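Side-chain contacts in glutaconate CoA-transferase subunit A (Acidaminococcus fermentans, PDB 1POI), which catalyses the transfer of coenzyme A from acetyl-CoA to (R)-2-hydroxyglutarate and related acids such as glutaconate, a step of glutamate degradation: residues 134-137 against 138-141; 13-16 against 17-20; 147-150 against 151-154. All coordinates share one frame; numbering follows the deposited sequence.

Contact 1 (134-137 against 138-141)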
ATOM      1  N   GLY A 134      -0.872 -11.850 -48.105  1.00 13.45           N
ATOM      2  CA  GLY A 134       0.568 -11.667 -48.083  1.00 15.93           C
ATOM      3  C   GLY A 134       1.188 -12.993 -48.450  1.00 14.79           C
ATOM      4  O   GLY A 134       2.063 -13.070 -49.300  1.00 16.86           O
ATOM      5  N   ILE A 135       0.736 -14.036 -47.762  1.00 14.54           N
ATOM      6  CA  ILE A 135       1.180 -15.402 -48.002  1.00 10.65           C
ATOM      7  C   ILE A 135       0.033 -16.034 -48.773  1.00  8.17           C
ATOM      8  O   ILE A 135      -1.089 -16.097 -48.285  1.00 10.14           O
ATOM      9  CB  ILE A 135       1.382 -16.154 -46.685  1.00  7.83           C
ATOM     10  CG1 ILE A 135       2.051 -15.213 -45.674  1.00  2.00           C
ATOM     11  CG2 ILE A 135       2.214 -17.414 -46.942  1.00  5.13           C
ATOM     12  CD1 ILE A 135       2.336 -15.811 -44.316  1.00  2.00           C
ATOM     13  N   SER A 136       0.281 -16.364 -50.028  1.00 10.02           N
ATOM     14  CA  SER A 136      -0.738 -16.965 -50.872  1.00 12.59           C
ATOM     15  C   SER A 136      -1.177 -18.363 -50.389  1.00 14.40           C
ATOM     16  O   SER A 136      -0.464 -19.048 -49.633  1.00  8.50           O
ATOM     17  CB  SER A 136      -0.211 -17.065 -52.294  1.00 13.14           C
ATOM     18  OG  SER A 136       0.938 -17.902 -52.323  1.00 21.79           O
ATOM     19  N   LYS A 137      -2.352 -18.785 -50.843  1.00 16.97           N
ATOM     20  CA  LYS A 137      -2.876 -20.094 -50.489  1.00 21.98           C
ATOM     21  C   LYS A 137      -1.841 -21.116 -50.942  1.00 21.86           C
ATOM     22  O   LYS A 137      -1.536 -22.055 -50.216  1.00 24.20           O
ATOM     23  CB  LYS A 137      -4.243 -20.326 -51.165  1.00 24.52           C
ATOM     24  CG  LYS A 137      -4.658 -21.789 -51.320  1.00 29.24           C
ATOM     25  CD  LYS A 137      -4.827 -22.501 -49.999  1.00 29.51           C
ATOM     26  CE  LYS A 137      -6.136 -22.120 -49.378  1.00 33.71           C
ATOM     27  NZ  LYS A 137      -7.267 -22.449 -50.267  1.00 36.89           N
ATOM     28  N   GLU A 138      -1.229 -20.849 -52.093  1.00 22.08           N
ATOM     29  CA  GLU A 138      -0.216 -21.725 -52.664  1.00 22.28           C
ATOM     30  C   GLU A 138       1.003 -21.863 -51.769  1.00 20.55           C
ATOM     31  O   GLU A 138       1.508 -22.965 -51.562  1.00 24.51           O
ATOM     32  CB  GLU A 138       0.188 -21.254 -54.062  1.00 26.39           C
ATOM     33  CG  GLU A 138       1.192 -22.177 -54.746  1.00 37.31           C
ATOM     34  CD  GLU A 138       1.452 -21.821 -56.211  1.00 44.46           C
ATOM     35  OE1 GLU A 138       0.474 -21.529 -56.945  1.00 46.76           O
ATOM     36  OE2 GLU A 138       2.636 -21.861 -56.630  1.00 46.54           O
ATOM     37  N   VAL A 139       1.484 -20.757 -51.231  1.00 17.58           N
ATOM     38  CA  VAL A 139       2.628 -20.840 -50.352  1.00 13.94           C
ATOM     39  C   VAL A 139       2.218 -21.336 -48.982  1.00 10.88           C
ATOM     40  O   VAL A 139       2.942 -22.093 -48.374  1.00 11.36           O
ATOM     41  CB  VAL A 139       3.385 -19.486 -50.267  1.00 16.95           C
ATOM     42  CG1 VAL A 139       4.332 -19.461 -49.062  1.00 12.87           C
ATOM     43  CG2 VAL A 139       4.176 -19.261 -51.561  1.00 15.05           C
ATOM     44  N   ARG A 140       1.046 -20.942 -48.504  1.00 12.07           N
ATOM     45  CA  ARG A 140       0.570 -21.367 -47.180  1.00 14.66           C
ATOM     46  C   ARG A 140       0.486 -22.885 -47.047  1.00 15.68           C
ATOM     47  O   ARG A 140       0.828 -23.447 -45.987  1.00 14.26           O
ATOM     48  CB  ARG A 140      -0.802 -20.754 -46.880  1.00 17.17           C
ATOM     49  CG  ARG A 140      -0.756 -19.301 -46.423  1.00 18.22           C
ATOM     50  CD  ARG A 140      -2.132 -18.650 -46.523  1.00 16.40           C
ATOM     51  NE  ARG A 140      -2.161 -17.331 -45.903  1.00 11.14           N
ATOM     52  CZ  ARG A 140      -2.111 -17.121 -44.588  1.00 17.61           C
ATOM     53  NH1 ARG A 140      -2.031 -18.136 -43.730  1.00 14.92           N
ATOM     54  NH2 ARG A 140      -2.114 -15.881 -44.124  1.00 22.51           N
ATOM     55  N   LYS A 141       0.051 -23.534 -48.136  1.00 15.66           N
ATOM     56  CA  LYS A 141      -0.105 -24.993 -48.212  1.00 15.12           C
ATOM     57  C   LYS A 141       1.175 -25.788 -48.030  1.00 13.68           C
ATOM     58  O   LYS A 141       1.148 -26.924 -47.554  1.00 11.99           O
ATOM     59  CB  LYS A 141      -0.780 -25.401 -49.526  1.00 17.04           C
ATOM     60  CG  LYS A 141      -2.277 -25.580 -49.403  1.00 20.17           C
ATOM     61  CD  LYS A 141      -2.883 -26.238 -50.633  1.00 25.58           C
ATOM     62  CE  LYS A 141      -2.893 -25.281 -51.819  1.00 32.10           C
ATOM     63  NZ  LYS A 141      -3.560 -25.821 -53.058  1.00 34.35           N
TER

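Contact 2 (13-16 against 17-20)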
ATOM      1  N   TYR A  13      12.566 -25.135 -23.650  1.00 18.13           N
ATOM      2  CA  TYR A  13      11.241 -24.798 -24.182  1.00 12.28           C
ATOM      3  C   TYR A  13      11.160 -24.107 -25.533  1.00 11.44           C
ATOM      4  O   TYR A  13      10.049 -23.895 -26.025  1.00 12.74           O
ATOM      5  CB  TYR A  13      10.442 -23.999 -23.152  1.00  8.07           C
ATOM      6  CG  TYR A  13      10.384 -24.664 -21.815  1.00  7.63           C
ATOM      7  CD1 TYR A  13       9.475 -25.693 -21.568  1.00 11.56           C
ATOM      8  CD2 TYR A  13      11.283 -24.334 -20.819  1.00  6.76           C
ATOM      9  CE1 TYR A  13       9.467 -26.387 -20.357  1.00  9.16           C
ATOM     10  CE2 TYR A  13      11.287 -25.020 -19.594  1.00  8.71           C
ATOM     11  CZ  TYR A  13      10.375 -26.045 -19.379  1.00 11.84           C
ATOM     12  OH  TYR A  13      10.369 -26.737 -18.185  1.00 16.46           O
ATOM     13  N   VAL A  14      12.283 -23.694 -26.123  1.00  7.98           N
ATOM     14  CA  VAL A  14      12.206 -23.043 -27.434  1.00  7.49           C
ATOM     15  C   VAL A  14      13.002 -23.880 -28.417  1.00  9.94           C
ATOM     16  O   VAL A  14      14.063 -24.430 -28.061  1.00 11.64           O
ATOM     17  CB  VAL A  14      12.707 -21.577 -27.415  1.00  6.47           C
ATOM     18  CG1 VAL A  14      12.069 -20.769 -28.575  1.00  2.00           C
ATOM     19  CG2 VAL A  14      12.349 -20.929 -26.083  1.00  6.95           C
ATOM     20  N   HIS A  15      12.469 -23.998 -29.639  1.00  8.07           N
ATOM     21  CA  HIS A  15      13.049 -24.824 -30.711  1.00  6.40           C
ATOM     22  C   HIS A  15      12.766 -24.185 -32.051  1.00  7.61           C
ATOM     23  O   HIS A  15      11.732 -23.530 -32.225  1.00  7.50           O
ATOM     24  CB  HIS A  15      12.360 -26.209 -30.758  1.00  3.63           C
ATOM     25  CG  HIS A  15      12.243 -26.882 -29.426  1.00  4.96           C
ATOM     26  ND1 HIS A  15      13.313 -27.473 -28.790  1.00  7.27           N
ATOM     27  CD2 HIS A  15      11.195 -27.000 -28.578  1.00 10.17           C
ATOM     28  CE1 HIS A  15      12.937 -27.917 -27.603  1.00  6.17           C
ATOM     29  NE2 HIS A  15      11.655 -27.641 -27.448  1.00 13.70           N
ATOM     30  N   SER A  16      13.645 -24.421 -33.018  1.00  7.20           N
ATOM     31  CA  SER A  16      13.429 -23.893 -34.355  1.00 10.15           C
ATOM     32  C   SER A  16      12.123 -24.538 -34.825  1.00 12.11           C
ATOM     33  O   SER A  16      11.751 -25.612 -34.334  1.00 13.60           O
ATOM     34  CB  SER A  16      14.574 -24.295 -35.280  1.00 10.37           C
ATOM     35  OG  SER A  16      15.824 -23.998 -34.695  1.00 16.02           O
ATOM     36  N   GLY A  17      11.450 -23.931 -35.797  1.00 13.35           N
ATOM     37  CA  GLY A  17      10.178 -24.477 -36.246  1.00 12.73           C
ATOM     38  C   GLY A  17       9.007 -23.850 -35.484  1.00 11.21           C
ATOM     39  O   GLY A  17       7.999 -23.449 -36.086  1.00  8.74           O
ATOM     40  N   ASP A  18       9.170 -23.696 -34.169  1.00  8.98           N
ATOM     41  CA  ASP A  18       8.151 -23.122 -33.296  1.00  7.12           C
ATOM     42  C   ASP A  18       7.394 -21.886 -33.741  1.00  9.49           C
ATOM     43  O   ASP A  18       7.937 -20.992 -34.401  1.00 12.11           O
ATOM     44  CB  ASP A  18       8.762 -22.785 -31.964  1.00  6.54           C
ATOM     45  CG  ASP A  18       8.890 -23.955 -31.101  1.00 13.83           C
ATOM     46  OD1 ASP A  18       8.069 -24.871 -31.240  1.00 23.49           O
ATOM     47  OD2 ASP A  18       9.790 -23.962 -30.250  1.00 22.74           O
ATOM     48  N   HIS A  19       6.128 -21.848 -33.346  1.00 11.07           N
ATOM     49  CA  HIS A  19       5.242 -20.714 -33.579  1.00 14.94           C
ATOM     50  C   HIS A  19       5.348 -20.057 -32.214  1.00 18.00           C
ATOM     51  O   HIS A  19       4.854 -20.628 -31.227  1.00 18.16           O
ATOM     52  CB  HIS A  19       3.793 -21.174 -33.760  1.00 14.21           C
ATOM     53  CG  HIS A  19       2.812 -20.051 -33.920  1.00 14.73           C
ATOM     54  ND1 HIS A  19       2.506 -19.171 -32.902  1.00 15.53           N
ATOM     55  CD2 HIS A  19       2.058 -19.670 -34.985  1.00 13.98           C
ATOM     56  CE1 HIS A  19       1.609 -18.298 -33.337  1.00 16.06           C
ATOM     57  NE2 HIS A  19       1.321 -18.580 -34.597  1.00  7.25           N
ATOM     58  N   ILE A  20       6.047 -18.922 -32.140  1.00 19.13           N
ATOM     59  CA  ILE A  20       6.239 -18.214 -30.867  1.00 18.25           C
ATOM     60  C   ILE A  20       5.381 -16.965 -30.779  1.00 17.37           C
ATOM     61  O   ILE A  20       4.779 -16.520 -31.768  1.00 16.26           O
ATOM     62  CB  ILE A  20       7.701 -17.712 -30.683  1.00 19.07           C
ATOM     63  CG1 ILE A  20       8.097 -16.812 -31.851  1.00 18.11           C
ATOM     64  CG2 ILE A  20       8.659 -18.859 -30.498  1.00 17.29           C
ATOM     65  CD1 ILE A  20       9.401 -16.125 -31.631  1.00 22.11           C
TER

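Contact 3 (147-150 against 151-154)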
ATOM      1  N   PRO A 147      -1.641 -21.283 -41.391  1.00 24.36           N
ATOM      2  CA  PRO A 147      -2.976 -21.627 -41.884  1.00 22.62           C
ATOM      3  C   PRO A 147      -2.991 -21.680 -43.395  1.00 23.34           C
ATOM      4  O   PRO A 147      -2.245 -20.944 -44.038  1.00 25.19           O
ATOM      5  CB  PRO A 147      -3.817 -20.467 -41.380  1.00 21.06           C
ATOM      6  CG  PRO A 147      -3.216 -20.221 -40.056  1.00 21.95           C
ATOM      7  CD  PRO A 147      -1.735 -20.270 -40.327  1.00 23.04           C
ATOM      8  N   ASP A 148      -3.829 -22.547 -43.960  1.00 22.84           N
ATOM      9  CA  ASP A 148      -3.919 -22.656 -45.408  1.00 21.63           C
ATOM     10  C   ASP A 148      -4.706 -21.492 -45.920  1.00 19.39           C
ATOM     11  O   ASP A 148      -4.589 -21.142 -47.074  1.00 20.83           O
ATOM     12  CB  ASP A 148      -4.585 -23.958 -45.850  1.00 25.76           C
ATOM     13  CG  ASP A 148      -3.683 -25.178 -45.685  1.00 28.16           C
ATOM     14  OD1 ASP A 148      -2.503 -25.064 -45.269  1.00 28.47           O
ATOM     15  OD2 ASP A 148      -4.180 -26.277 -45.974  1.00 33.05           O
ATOM     16  N   ASP A 149      -5.539 -20.915 -45.059  1.00 20.07           N
ATOM     17  CA  ASP A 149      -6.353 -19.750 -45.424  1.00 18.25           C
ATOM     18  C   ASP A 149      -6.141 -18.566 -44.491  1.00 16.23           C
ATOM     19  O   ASP A 149      -6.117 -18.732 -43.265  1.00 13.13           O
ATOM     20  CB  ASP A 149      -7.834 -20.096 -45.421  1.00 15.63           C
ATOM     21  CG  ASP A 149      -8.206 -21.005 -46.549  1.00 18.72           C
ATOM     22  OD1 ASP A 149      -8.402 -20.519 -47.688  1.00 18.02           O
ATOM     23  OD2 ASP A 149      -8.298 -22.217 -46.297  1.00 21.39           O
ATOM     24  N   LYS A 150      -5.918 -17.395 -45.082  1.00 14.56           N
ATOM     25  CA  LYS A 150      -5.748 -16.181 -44.308  1.00 15.38           C
ATOM     26  C   LYS A 150      -7.091 -15.926 -43.581  1.00 17.34           C
ATOM     27  O   LYS A 150      -7.129 -15.743 -42.362  1.00 19.43           O
ATOM     28  CB  LYS A 150      -5.408 -15.014 -45.239  1.00 14.95           C
ATOM     29  CG  LYS A 150      -5.264 -13.686 -44.524  1.00 12.44           C
ATOM     30  CD  LYS A 150      -4.960 -12.558 -45.477  1.00 13.71           C
ATOM     31  CE  LYS A 150      -4.745 -11.285 -44.682  1.00 14.69           C
ATOM     32  NZ  LYS A 150      -4.047 -10.249 -45.448  1.00 14.77           N
ATOM     33  N   PHE A 151      -8.192 -15.979 -44.326  1.00 14.89           N
ATOM     34  CA  PHE A 151      -9.518 -15.777 -43.750  1.00 14.95           C
ATOM     35  C   PHE A 151     -10.555 -16.457 -44.647  1.00 17.79           C
ATOM     36  O   PHE A 151     -10.216 -16.992 -45.710  1.00 18.24           O
ATOM     37  CB  PHE A 151      -9.826 -14.266 -43.641  1.00 12.18           C
ATOM     38  CG  PHE A 151     -10.177 -13.612 -44.948  1.00  2.00           C
ATOM     39  CD1 PHE A 151      -9.184 -13.203 -45.821  1.00  3.73           C
ATOM     40  CD2 PHE A 151     -11.497 -13.464 -45.326  1.00  2.00           C
ATOM     41  CE1 PHE A 151      -9.505 -12.656 -47.071  1.00  4.83           C
ATOM     42  CE2 PHE A 151     -11.835 -12.922 -46.571  1.00  2.00           C
ATOM     43  CZ  PHE A 151     -10.843 -12.521 -47.444  1.00  2.00           C
ATOM     44  N   LYS A 152     -11.817 -16.400 -44.240  1.00 18.50           N
ATOM     45  CA  LYS A 152     -12.913 -16.980 -45.016  1.00 17.53           C
ATOM     46  C   LYS A 152     -14.171 -16.169 -44.732  1.00 16.31           C
ATOM     47  O   LYS A 152     -14.478 -15.896 -43.574  1.00 17.03           O
ATOM     48  CB  LYS A 152     -13.127 -18.432 -44.591  1.00 18.29           C
ATOM     49  CG  LYS A 152     -12.852 -19.453 -45.668  1.00 21.61           C
ATOM     50  CD  LYS A 152     -12.432 -20.787 -45.068  1.00 24.97           C
ATOM     51  CE  LYS A 152     -12.576 -21.931 -46.067  1.00 27.45           C
ATOM     52  NZ  LYS A 152     -11.842 -21.695 -47.354  1.00 32.97           N
ATOM     53  N   TYR A 153     -14.825 -15.679 -45.775  1.00 15.99           N
ATOM     54  CA  TYR A 153     -16.061 -14.915 -45.594  1.00 20.28           C
ATOM     55  C   TYR A 153     -17.174 -15.904 -45.315  1.00 23.12           C
ATOM     56  O   TYR A 153     -17.372 -16.853 -46.073  1.00 25.45           O
ATOM     57  CB  TYR A 153     -16.426 -14.131 -46.857  1.00 21.73           C
ATOM     58  CG  TYR A 153     -15.671 -12.846 -47.044  1.00 23.36           C
ATOM     59  CD1 TYR A 153     -15.586 -11.912 -46.014  1.00 21.81           C
ATOM     60  CD2 TYR A 153     -15.066 -12.550 -48.258  1.00 22.12           C
ATOM     61  CE1 TYR A 153     -14.915 -10.713 -46.196  1.00 25.07           C
ATOM     62  CE2 TYR A 153     -14.393 -11.355 -48.449  1.00 24.84           C
ATOM     63  CZ  TYR A 153     -14.322 -10.439 -47.412  1.00 23.35           C
ATOM     64  OH  TYR A 153     -13.660  -9.248 -47.595  1.00 25.99           O
ATOM     65  N   ILE A 154     -17.928 -15.683 -44.254  1.00 23.71           N
ATOM     66  CA  ILE A 154     -18.995 -16.608 -43.927  1.00 21.00           C
ATOM     67  C   ILE A 154     -20.232 -15.820 -43.607  1.00 21.08           C
ATOM     68  O   ILE A 154     -20.131 -14.668 -43.225  1.00 24.63           O
ATOM     69  CB  ILE A 154     -18.621 -17.480 -42.711  1.00 19.08           C
ATOM     70  CG1 ILE A 154     -18.499 -16.619 -41.448  1.00 16.36           C
ATOM     71  CG2 ILE A 154     -17.320 -18.232 -42.991  1.00 16.17           C
ATOM     72  CD1 ILE A 154     -18.419 -17.415 -40.145  1.00 14.63           C
TER

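Contact 1 (134-137 against 138-141)
The side chain of Glu-138 comes nearest Ser-136 with its CB, 3.9 Å from Ser-136 OG, and sends its carboxylate away from the preceding residues. Val-139 does more with the same hydroxyl. Its backbone N donates to Ser-136 OG at 3.1 Å, and its CB and CG2 pack against that oxygen. Ser-136 OG can take this bond because it stands between its own backbone N and carbonyl carbon (chi1 62°), turned toward the start of the helix. CG1, the other branch of Val-139, touches Ile-135 CG2 at 3.6 Å, the two side chains lying roughly at right angles. Ser-136 is thus the N-cap of the short helix 137-141: its side chain occupies one of the first amides, while its carbonyl oxygen receives Arg-140 N at 2.7 Å in a nearly straight bond (164°). Arg-140 then folds back past the cap. Its CG, placed beside its own backbone N, lies 3.6 Å from Ile-135 CG2. Its NE reaches Ile-135 O at 2.9 Å in a weak, bent bond, and Ile-135 CB covers one face of the guanidinium. The two terminal nitrogens have partners outside the turn, NH1 in the carbonyl of Pro-147 and NH2 in Glu-98, whose carboxylate also takes the amides of Gly-134 and Ile-135. A leucine in place of Arg-140 would probably leave the Glu-98 carboxylate without this countercharge and Pro-147 O without its guanidinium donor. Lys-141 N donates to Lys-137 O. Its CE lies 3.8 Å from Lys-137 CD, where the two aliphatic chains slant across each other. The bent chain of Lys-137 directs its amine toward Asp-149 in a weak ion pair, and the ammonium groups stay apart, Lys-137 NZ being 5.7 Å from Lys-141 NZ.

Contact 2 (13-16 against 17-20)
Asp-18 turns its side chain back on His-15. Its CB lies 3.1 Å from His-15 O, and CG is as close to the same oxygen. Beyond CG the carboxylate divides. OD2 accepts from His-15 N at 2.7 Å; the N-H comes from the anti side, 27° out of the carboxylate plane, and the bond is clearly bent (136°). OD2 also approaches the imidazole obliquely, 3.7 Å from His-15 CD2, the ring and carboxylate planes being 60° apart. A return bond runs from Asp-18 N to His-15 O at 3.2 Å and closes a beta turn near type II, with Gly-17 third in it. A side chain at Gly-17 would run into Ser-16 O. The turn leads from helix 6-13 into strand 19-22, the central strand of the Rossmann-like parallel sheet. OD1 heads elsewhere, toward Asp-173; with two acids so near, one of them would probably be easier to protonate. Beside the turn, Ser-16 OG takes the amide of Thr-44, and a bound copper(II) ion lies about 4 Å from the nearest side-chain atom of His-15. Val-14 CG1 and Ile-20 CG2 approach loosely, 4.4 Å apart.

Contact 3 (147-150 against 151-154)
Asp-149 holds its CG beside its own backbone N (chi1 -70°), and the chain of Lys-152 is bent at chi4 (55°), which turns the ammonium back toward the acid. The two side chains slant across each other at the entry to strand 152-156, an outer strand, within this chain, of the small antiparallel sheet formed with 162-168 and 118-121. Their salt bridge is long: Lys-152 NZ stands 3.7 Å from Asp-149 OD1 and just as far from OD2, so the charge faces both oxygens without gripping either. Such a pairing is likely to act mainly through electrostatics. Phe-158 of the second subunit, another copy of this protein, packs on both Asp-149 and Lys-152.

Between these two residues the chain sends Lys-150 and Phe-151 into the interior. Lys-150 is fully extended, and its stem passes obliquely by the phenyl ring, Lys-150 CG lying 4.2 Å from Phe-151 CD1. The buried ammonium is well supplied: it forms a salt bridge with Glu-98, donates to the carbonyls of Asp-99 and Glu-132, and makes a cation-pi contact with Tyr-100. Tyr-100 also gives its hydroxyl to Lys-150 O, so one tyrosine side chain meets both the ammonium and the backbone carbonyl of Lys-150. The ring of Phe-151 lies oblique to the preceding peptide, with Phe-151 CB 3.3 Å from Lys-150 O. It packs on Val-165 of the adjoining strand, while the backbone of Lys-152 pairs with Ala-166. Two residues on, in the strand, Tyr-153 offers a ring face to Phe-151, whose CE2 stands 3.4 Å above the plane of the Tyr-153 ring, over its centre.

How the contacts relate
From the N terminus, contact 2 comes first and closes the turn between helix 6-13 and strand 19-22, in the middle of the parallel sheet. Contact 1 follows at the start of helix 137-141, and contact 3 leads the chain from that helix into strand 152-156. The three lie in series; none nests within or crosses another. Contacts 1 and 3 touch side by side through the loop residues 147-150, and both meet Glu-98 on strand 96-99, so helix and antiparallel sheet are tied to the strand that is outermost in this chain's parallel sheet. Contact 2 stands apart, its centre 21 Å from that of contact 1.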